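Local coordinates for protein monosaccharide-transporting ATPase (Actinobacillus succinogenes, PDB 5DTE) that probably serves as the periplasmic sugar-binding component of an ABC transporter, holding beta-D-allopyranose in the cleft between its two lobes, at residues A[144-149]-A[219-224]; A[245-250]-A[264-269]. All blocks are in the same frame, centred on the assembly; numbering follows the deposited sequence.

Interaction 1 (A[144-149]-A[219-224]). With ALL (beta-D-allopyranose), chain E.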
ATOM      1  N   LEU A 144      -7.700 -10.073  -6.387  1.00 15.64           N
ATOM      2  CA  LEU A 144      -7.452  -9.916  -7.814  1.00 19.42           C
ATOM      3  C   LEU A 144      -6.025 -10.328  -8.195  1.00 20.78           C
ATOM      4  O   LEU A 144      -5.824 -10.917  -9.243  1.00 29.25           O
ATOM      5  CB  LEU A 144      -7.717  -8.474  -8.255  1.00 28.72           C
ATOM      6  CG  LEU A 144      -9.162  -7.999  -8.466  1.00 26.39           C
ATOM      7  CD1 LEU A 144      -9.259  -6.470  -8.373  1.00 18.23           C
ATOM      8  CD2 LEU A 144      -9.697  -8.476  -9.803  1.00 27.65           C
ATOM      9  N   GLU A 145      -5.046 -10.032  -7.340  1.00 20.50           N
ATOM     10  CA  GLU A 145      -3.641 -10.291  -7.648  1.00 18.88           C
ATOM     11  C   GLU A 145      -3.297 -11.767  -7.511  1.00 28.41           C
ATOM     12  O   GLU A 145      -2.519 -12.304  -8.299  1.00 37.33           O
ATOM     13  CB  GLU A 145      -2.712  -9.464  -6.740  1.00 33.85           C
ATOM     14  CG  GLU A 145      -1.207  -9.823  -6.871  1.00 27.77           C
ATOM     15  CD  GLU A 145      -0.335  -9.311  -5.722  1.00 22.43           C
ATOM     16  OE1 GLU A 145      -0.637  -8.258  -5.118  1.00 26.18           O
ATOM     17  OE2 GLU A 145       0.680  -9.961  -5.425  1.00 13.47           O
ATOM     18  N   ALA A 146      -3.854 -12.424  -6.502  1.00 30.93           N
ATOM     19  CA  ALA A 146      -3.586 -13.847  -6.324  1.00 34.55           C
ATOM     20  C   ALA A 146      -4.234 -14.628  -7.456  1.00 19.25           C
ATOM     21  O   ALA A 146      -3.639 -15.530  -8.044  1.00 10.70           O
ATOM     22  CB  ALA A 146      -4.099 -14.327  -4.979  1.00 41.31           C
ATOM     23  N   LYS A 147      -5.459 -14.230  -7.767  1.00 20.72           N
ATOM     24  CA  LYS A 147      -6.274 -14.907  -8.758  1.00 21.04           C
ATOM     25  C   LYS A 147      -5.576 -14.940 -10.098  1.00 15.65           C
ATOM     26  O   LYS A 147      -5.667 -15.932 -10.818  1.00 27.91           O
ATOM     27  CB  LYS A 147      -7.641 -14.231  -8.887  1.00 20.03           C
ATOM     28  CG  LYS A 147      -8.710 -15.142  -9.461  1.00 28.64           C
ATOM     29  CD  LYS A 147     -10.106 -14.679  -9.080  1.00 30.47           C
ATOM     30  CE  LYS A 147     -11.164 -15.529  -9.760  1.00 25.69           C
ATOM     31  NZ  LYS A 147     -10.719 -16.944  -9.882  1.00 22.11           N
ATOM     32  N   ASN A 148      -4.863 -13.868 -10.416  1.00 10.45           N
ATOM     33  CA  ASN A 148      -4.181 -13.745 -11.695  1.00 10.33           C
ATOM     34  C   ASN A 148      -2.984 -14.692 -11.789  1.00 24.63           C
ATOM     35  O   ASN A 148      -2.749 -15.321 -12.823  1.00 30.73           O
ATOM     36  CB  ASN A 148      -3.746 -12.298 -11.901  1.00 15.52           C
ATOM     37  CG  ASN A 148      -3.207 -12.034 -13.291  1.00 31.60           C
ATOM     38  OD1 ASN A 148      -1.993 -12.009 -13.504  1.00 30.62           O
ATOM     39  ND2 ASN A 148      -4.110 -11.812 -14.245  1.00 39.16           N
ATOM     40  N   LEU A 149      -2.244 -14.801 -10.691  1.00 24.85           N
ATOM     41  CA  LEU A 149      -1.097 -15.698 -10.587  1.00 19.69           C
ATOM     42  C   LEU A 149      -1.529 -17.165 -10.510  1.00 21.57           C
ATOM     43  O   LEU A 149      -0.844 -18.046 -11.039  1.00 26.20           O
ATOM     44  CB  LEU A 149      -0.264 -15.334  -9.354  1.00 26.04           C
ATOM     45  CG  LEU A 149       0.897 -16.232  -8.914  1.00 23.49           C
ATOM     46  CD1 LEU A 149       2.131 -15.987  -9.781  1.00 11.67           C
ATOM     47  CD2 LEU A 149       1.202 -16.052  -7.418  1.00 13.89           C
ATOM     48  N   GLY A 219       5.192 -20.474  -7.634  1.00 34.24           N
ATOM     49  CA  GLY A 219       4.507 -19.187  -7.602  1.00 28.61           C
ATOM     50  C   GLY A 219       4.675 -18.418  -6.293  1.00 28.49           C
ATOM     51  O   GLY A 219       4.537 -18.988  -5.203  1.00 32.39           O
ATOM     52  N   ILE A 220       4.972 -17.120  -6.392  1.00 20.29           N
ATOM     53  CA  ILE A 220       5.170 -16.292  -5.199  1.00 18.73           C
ATOM     54  C   ILE A 220       4.296 -15.042  -5.141  1.00 18.98           C
ATOM     55  O   ILE A 220       4.424 -14.118  -5.951  1.00 21.95           O
ATOM     56  CB  ILE A 220       6.625 -15.828  -5.054  1.00 21.04           C
ATOM     57  CG1 ILE A 220       7.563 -17.028  -4.914  1.00 13.95           C
ATOM     58  CG2 ILE A 220       6.743 -14.928  -3.846  1.00 20.23           C
ATOM     59  CD1 ILE A 220       8.992 -16.651  -4.907  1.00 11.01           C
ATOM     60  N   PHE A 221       3.412 -15.019  -4.156  1.00 10.93           N
ATOM     61  CA  PHE A 221       2.572 -13.880  -3.922  1.00 10.95           C
ATOM     62  C   PHE A 221       3.275 -12.992  -2.931  1.00 10.94           C
ATOM     63  O   PHE A 221       3.557 -13.426  -1.813  1.00 13.53           O
ATOM     64  CB  PHE A 221       1.221 -14.321  -3.392  1.00 20.70           C
ATOM     65  CG  PHE A 221       0.312 -13.190  -3.028  1.00 23.07           C
ATOM     66  CD1 PHE A 221      -0.552 -12.657  -3.960  1.00 29.32           C
ATOM     67  CD2 PHE A 221       0.313 -12.662  -1.752  1.00 21.26           C
ATOM     68  CE1 PHE A 221      -1.397 -11.618  -3.625  1.00 27.83           C
ATOM     69  CE2 PHE A 221      -0.525 -11.620  -1.417  1.00 18.23           C
ATOM     70  CZ  PHE A 221      -1.381 -11.101  -2.350  1.00 15.30           C
ATOM     71  N   ALA A 222       3.566 -11.758  -3.348  1.00 10.99           N
ATOM     72  CA  ALA A 222       4.160 -10.745  -2.471  1.00 11.50           C
ATOM     73  C   ALA A 222       3.229  -9.525  -2.258  1.00 13.18           C
ATOM     74  O   ALA A 222       2.760  -8.904  -3.221  1.00 15.17           O
ATOM     75  CB  ALA A 222       5.491 -10.298  -3.031  1.00 11.05           C
ATOM     76  N   ALA A 223       2.996  -9.173  -0.997  1.00 16.15           N
ATOM     77  CA  ALA A 223       2.027  -8.129  -0.626  1.00 21.74           C
ATOM     78  C   ALA A 223       2.456  -6.653  -0.876  1.00 13.47           C
ATOM     79  O   ALA A 223       1.619  -5.752  -0.657  1.00 12.14           O
ATOM     80  CB  ALA A 223       1.631  -8.311   0.859  1.00 19.12           C
ATOM     81  N   ASN A 224       3.729  -6.410  -1.225  1.00 11.20           N
ATOM     82  CA  ASN A 224       4.088  -5.248  -2.010  1.00 13.47           C
ATOM     83  C   ASN A 224       5.117  -5.416  -3.073  1.00 24.89           C
ATOM     84  O   ASN A 224       5.819  -6.404  -3.124  1.00 34.67           O
ATOM     85  CB  ASN A 224       4.423  -4.037  -1.108  1.00 26.44           C
ATOM     86  CG  ASN A 224       5.858  -3.979  -0.631  1.00 28.41           C
ATOM     87  OD1 ASN A 224       6.814  -4.324  -1.307  1.00 18.86           O
ATOM     88  ND2 ASN A 224       6.002  -3.281   0.448  1.00 43.15           N
TER
HETATM   89  C1  ALL E 401       1.319   0.090   2.292  1.00 29.89           C
HETATM   90  C2  ALL E 401       1.063   0.789   0.970  1.00 25.89           C
HETATM   91  C3  ALL E 401       2.074   0.443  -0.059  1.00 26.39           C
HETATM   92  C4  ALL E 401       3.475   0.522   0.462  1.00 25.12           C
HETATM   93  C5  ALL E 401       3.579  -0.384   1.677  1.00 12.81           C
HETATM   94  C6  ALL E 401       4.973  -0.558   2.185  1.00  6.27           C
HETATM   95  O1  ALL E 401       0.522   0.598   3.290  1.00 45.94           O
HETATM   96  O2  ALL E 401      -0.230   0.358   0.492  1.00 25.04           O
HETATM   97  O3  ALL E 401       1.841  -0.931  -0.499  1.00 13.47           O
HETATM   98  O4  ALL E 401       4.403   0.112  -0.553  1.00 29.68           O
HETATM   99  O5  ALL E 401       2.746   0.203   2.718  1.00 13.34           O
HETATM  100  O6  ALL E 401       5.392   0.635   2.813  1.00  7.11           O

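Interaction 2 (A[245-250]-A[264-269]). With ALL (beta-D-allopyranose), chain E.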
ATOM      1  N   LEU A 245       6.603 -18.034 -10.837  1.00 18.11           N
ATOM      2  CA  LEU A 245       6.017 -16.753 -11.202  1.00 19.99           C
ATOM      3  C   LEU A 245       5.675 -15.938  -9.957  1.00 25.71           C
ATOM      4  O   LEU A 245       5.152 -16.460  -8.975  1.00 31.51           O
ATOM      5  CB  LEU A 245       4.779 -16.962 -12.071  1.00 15.20           C
ATOM      6  CG  LEU A 245       4.993 -17.938 -13.227  1.00 12.34           C
ATOM      7  CD1 LEU A 245       3.710 -18.105 -14.059  1.00  7.72           C
ATOM      8  CD2 LEU A 245       6.170 -17.487 -14.075  1.00  7.79           C
ATOM      9  N   VAL A 246       5.975 -14.648 -10.017  1.00 28.42           N
ATOM     10  CA  VAL A 246       5.870 -13.763  -8.869  1.00 25.36           C
ATOM     11  C   VAL A 246       4.816 -12.681  -9.152  1.00 19.93           C
ATOM     12  O   VAL A 246       4.721 -12.186 -10.277  1.00  7.44           O
ATOM     13  CB  VAL A 246       7.274 -13.156  -8.549  1.00  7.61           C
ATOM     14  CG1 VAL A 246       7.248 -12.168  -7.374  1.00  7.60           C
ATOM     15  CG2 VAL A 246       8.278 -14.283  -8.299  1.00  7.72           C
ATOM     16  N   SER A 247       4.003 -12.359  -8.146  1.00  9.76           N
ATOM     17  CA  SER A 247       3.095 -11.215  -8.221  1.00 14.95           C
ATOM     18  C   SER A 247       3.416 -10.196  -7.122  1.00 27.57           C
ATOM     19  O   SER A 247       3.793 -10.567  -5.999  1.00 27.32           O
ATOM     20  CB  SER A 247       1.638 -11.670  -8.114  1.00 11.45           C
ATOM     21  OG  SER A 247       1.447 -12.447  -6.948  1.00 11.81           O
ATOM     22  N   GLY A 248       3.270  -8.912  -7.450  1.00 22.62           N
ATOM     23  CA  GLY A 248       3.532  -7.845  -6.503  1.00 10.32           C
ATOM     24  C   GLY A 248       2.359  -6.907  -6.345  1.00 14.44           C
ATOM     25  O   GLY A 248       1.262  -7.179  -6.830  1.00 13.02           O
ATOM     26  N   TYR A 249       2.594  -5.781  -5.679  1.00 25.13           N
ATOM     27  CA  TYR A 249       1.506  -4.870  -5.317  1.00 25.57           C
ATOM     28  C   TYR A 249       2.015  -3.461  -5.076  1.00 25.05           C
ATOM     29  O   TYR A 249       2.822  -3.279  -4.175  1.00 29.04           O
ATOM     30  CB  TYR A 249       0.796  -5.369  -4.062  1.00 13.69           C
ATOM     31  CG  TYR A 249      -0.568  -4.775  -3.838  1.00 18.67           C
ATOM     32  CD1 TYR A 249      -1.719  -5.539  -4.049  1.00 22.67           C
ATOM     33  CD2 TYR A 249      -0.719  -3.460  -3.411  1.00 19.25           C
ATOM     34  CE1 TYR A 249      -2.985  -5.008  -3.847  1.00 19.79           C
ATOM     35  CE2 TYR A 249      -1.993  -2.913  -3.205  1.00 25.79           C
ATOM     36  CZ  TYR A 249      -3.119  -3.699  -3.420  1.00 25.37           C
ATOM     37  OH  TYR A 249      -4.374  -3.177  -3.218  1.00 23.23           O
ATOM     38  N   ASP A 250       1.548  -2.517  -5.910  1.00 19.39           N
ATOM     39  CA  ASP A 250       1.707  -1.049  -5.802  1.00 28.97           C
ATOM     40  C   ASP A 250       1.787  -0.424  -7.203  1.00 31.52           C
ATOM     41  O   ASP A 250       1.253   0.666  -7.455  1.00 26.24           O
ATOM     42  CB  ASP A 250       2.947  -0.613  -4.999  1.00 32.19           C
ATOM     43  CG  ASP A 250       2.735  -0.684  -3.497  1.00 27.88           C
ATOM     44  OD1 ASP A 250       1.604  -0.973  -3.067  1.00 25.71           O
ATOM     45  OD2 ASP A 250       3.707  -0.474  -2.748  1.00 34.95           O
ATOM     46  N   MET A 264       8.164 -10.611 -13.955  1.00 43.91           N
ATOM     47  CA  MET A 264       6.998 -10.694 -13.072  1.00 34.57           C
ATOM     48  C   MET A 264       5.712 -11.041 -13.815  1.00 26.81           C
ATOM     49  O   MET A 264       5.564 -10.754 -14.999  1.00 31.67           O
ATOM     50  CB  MET A 264       6.783  -9.382 -12.329  1.00 35.63           C
ATOM     51  CG  MET A 264       7.703  -9.152 -11.151  1.00 31.51           C
ATOM     52  SD  MET A 264       6.870  -7.988 -10.076  1.00 36.39           S
ATOM     53  CE  MET A 264       8.276  -7.073  -9.494  1.00 13.43           C
ATOM     54  N   GLN A 265       4.774 -11.653 -13.101  1.00 21.88           N
ATOM     55  CA  GLN A 265       3.486 -11.995 -13.672  1.00  7.40           C
ATOM     56  C   GLN A 265       2.566 -10.790 -13.666  1.00 13.26           C
ATOM     57  O   GLN A 265       2.026 -10.399 -14.699  1.00 18.07           O
ATOM     58  CB  GLN A 265       2.843 -13.134 -12.902  1.00 19.60           C
ATOM     59  CG  GLN A 265       1.373 -13.290 -13.223  1.00 23.63           C
ATOM     60  CD  GLN A 265       1.144 -13.677 -14.668  1.00 21.82           C
ATOM     61  OE1 GLN A 265       1.969 -14.370 -15.281  1.00 16.29           O
ATOM     62  NE2 GLN A 265       0.021 -13.232 -15.224  1.00 21.72           N
ATOM     63  N   ASN A 266       2.400 -10.203 -12.487  1.00 16.04           N
ATOM     64  CA  ASN A 266       1.583  -9.015 -12.336  1.00 13.05           C
ATOM     65  C   ASN A 266       1.950  -8.222 -11.104  1.00 17.38           C
ATOM     66  O   ASN A 266       2.605  -8.731 -10.196  1.00 23.79           O
ATOM     67  CB  ASN A 266       0.114  -9.399 -12.257  1.00 16.80           C
ATOM     68  CG  ASN A 266      -0.260  -9.957 -10.905  1.00 32.61           C
ATOM     69  OD1 ASN A 266      -0.600  -9.211  -9.977  1.00 43.93           O
ATOM     70  ND2 ASN A 266      -0.195 -11.274 -10.777  1.00 33.37           N
ATOM     71  N   THR A 267       1.508  -6.968 -11.079  1.00 21.43           N
ATOM     72  CA  THR A 267       1.463  -6.161  -9.861  1.00  9.66           C
ATOM     73  C   THR A 267       0.140  -5.447  -9.916  1.00  7.21           C
ATOM     74  O   THR A 267      -0.489  -5.437 -10.974  1.00  7.29           O
ATOM     75  CB  THR A 267       2.616  -5.157  -9.773  1.00 19.01           C
ATOM     76  OG1 THR A 267       2.710  -4.648  -8.439  1.00 36.72           O
ATOM     77  CG2 THR A 267       2.396  -4.010 -10.728  1.00 10.06           C
ATOM     78  N   ILE A 268      -0.310  -4.883  -8.797  1.00 16.76           N
ATOM     79  CA  ILE A 268      -1.557  -4.100  -8.786  1.00  7.19           C
ATOM     80  C   ILE A 268      -1.220  -2.620  -8.704  1.00 19.57           C
ATOM     81  O   ILE A 268      -0.622  -2.189  -7.718  1.00 21.00           O
ATOM     82  CB  ILE A 268      -2.482  -4.470  -7.604  1.00 12.64           C
ATOM     83  CG1 ILE A 268      -3.146  -5.838  -7.811  1.00 16.59           C
ATOM     84  CG2 ILE A 268      -3.561  -3.405  -7.404  1.00 14.80           C
ATOM     85  CD1 ILE A 268      -4.453  -5.800  -8.622  1.00 25.40           C
ATOM     86  N   ASP A 269      -1.563  -1.855  -9.746  1.00 18.66           N
ATOM     87  CA  ASP A 269      -1.370  -0.414  -9.698  1.00 29.10           C
ATOM     88  C   ASP A 269      -2.446   0.162  -8.802  1.00 33.63           C
ATOM     89  O   ASP A 269      -3.643   0.097  -9.093  1.00 38.56           O
ATOM     90  CB  ASP A 269      -1.406   0.241 -11.087  1.00 34.88           C
ATOM     91  CG  ASP A 269      -0.977   1.727 -11.049  1.00 35.96           C
ATOM     92  OD1 ASP A 269      -0.433   2.178 -10.012  1.00 33.43           O
ATOM     93  OD2 ASP A 269      -1.168   2.443 -12.061  1.00 29.35           O
TER
HETATM   94  C1  ALL E 401       1.319   0.090   2.292  1.00 29.89           C
HETATM   95  C2  ALL E 401       1.063   0.789   0.970  1.00 25.89           C
HETATM   96  C3  ALL E 401       2.074   0.443  -0.059  1.00 26.39           C
HETATM   97  C4  ALL E 401       3.475   0.522   0.462  1.00 25.12           C
HETATM   98  C5  ALL E 401       3.579  -0.384   1.677  1.00 12.81           C
HETATM   99  C6  ALL E 401       4.973  -0.558   2.185  1.00  6.27           C
HETATM  100  O1  ALL E 401       0.522   0.598   3.290  1.00 45.94           O
HETATM  101  O2  ALL E 401      -0.230   0.358   0.492  1.00 25.04           O
HETATM  102  O3  ALL E 401       1.841  -0.931  -0.499  1.00 13.47           O
HETATM  103  O4  ALL E 401       4.403   0.112  -0.553  1.00 29.68           O
HETATM  104  O5  ALL E 401       2.746   0.203   2.718  1.00 13.34           O
HETATM  105  O6  ALL E 401       5.392   0.635   2.813  1.00  7.11           O

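Interaction 1 (A[144-149]-A[219-224])
E145 OE2 lies among three groups: it is hydrogen-bonded to S247 OG of the neighbouring strand, touches the ring of F221 at CE1, and sits 3.2 Å from A222 O, a pair of acceptors with no bond between them. The setting is one lobe of a type I periplasmic binding fold, where helix 138-152 lies on a face of the parallel sheet containing strand 219-222. Their local axes pass 9.3 Å apart and run almost antiparallel, at 170°. E145 bridges this gap with an extended side chain, CG turned anti to the backbone N (chi1 172°), and its carboxylate reaches the sheet. The carboxylate plane is tilted 25° from that of the F221 ring, and E145 CD comes within 3.3 Å of F221 CE1. The F221 ring also reaches the helix backbone's next residue, where its CD1 meets A146 CB at 4.1 Å. A178 of helix 169-182 touches both F221 and A146, so the ring is wedged where two helices meet the sheet. One turn after E145, L149 lays CD2 against the strand backbone, 4.0 Å from I220 C and 4.4 Å from F221 CB. The backbone carbon of G219 packs on the same methyl, its C 4.4 Å from L149 CD2. I220 and A222 direct their side chains to the other face of the sheet; I220 packs there on L162 and V246. Beyond the strand, the chain turns through A223, whose O is hydrogen-bonded to R174, a residue of the sugar pocket. N224 then takes the N-cap position of helix 225-237: OD1 caps M227 N, while N224 ND2, weakly hydrogen-bonded to W198 O, lies 3.4 Å from C6 of the allopyranose.

Interaction 2 (A[245-250]-A[264-269])
G248 N lies in the plane of the N266 carbonyl and is hydrogen-bonded to N266 O at 2.8 Å. Q265 N adds a second bond, 2.9 Å to V246 O, nearly straight at 161°. The third, from D250 N to I268 O at 2.8 Å, is more bent, its donor tilted 23° from the carbonyl plane. The two segments run side by side in the same general direction, joined through helix 253-261. The sugar-facing end carries D250, whose carboxylate receives two adjacent hydroxyls of beta-D-allopyranose: O3 bonds OD1 at 2.6 Å and O4 bonds OD2, the modelled length of the latter being doubtfully short. With chi1 at -166°, T267 swings OG1 away from its own N to lie beside the G248-Y249 peptide; the hydroxyl is hydrogen-bonded to D225 OD1. I268 places CB over one face of the Y249 ring in a CH-pi contact, 4.0 Å from the centroid and offset toward the rim. CG2 of I268 continues along that face to CZ. Farther back, N266 ND2 packs on S247 CB at 3.3 Å, and Q265 CB lies by V246 O while NE2 is hydrogen-bonded to N148. Helix 138-152 meets Y249 and N266 through E145; M264 fits between helices 225-237 and 253-261; and strand 267-269 pairs antiparallel with strand 301-303.

In the fold
Interaction 1 is complete before interaction 2 begins along the chain, and their centres lie 6 Å apart in the same lobe. Strands 219-222 and 245-247 are neighbours in its parallel sheet, joined by probable backbone hydrogen bonds from I220 N to L245 O (2.7 Å) and from S247 N to I220 O (2.8 Å). Segment 264-269 runs on beside 245-250, while helix 138-152 runs antiparallel to strand 219-222 over this region and reaches both contacts through E145. The loops after both sheet strands lead to the sugar, bringing N224 and D250 into one pocket; K34, E67 and D116, from the 28-135 part of the chain, also bond the allopyranose.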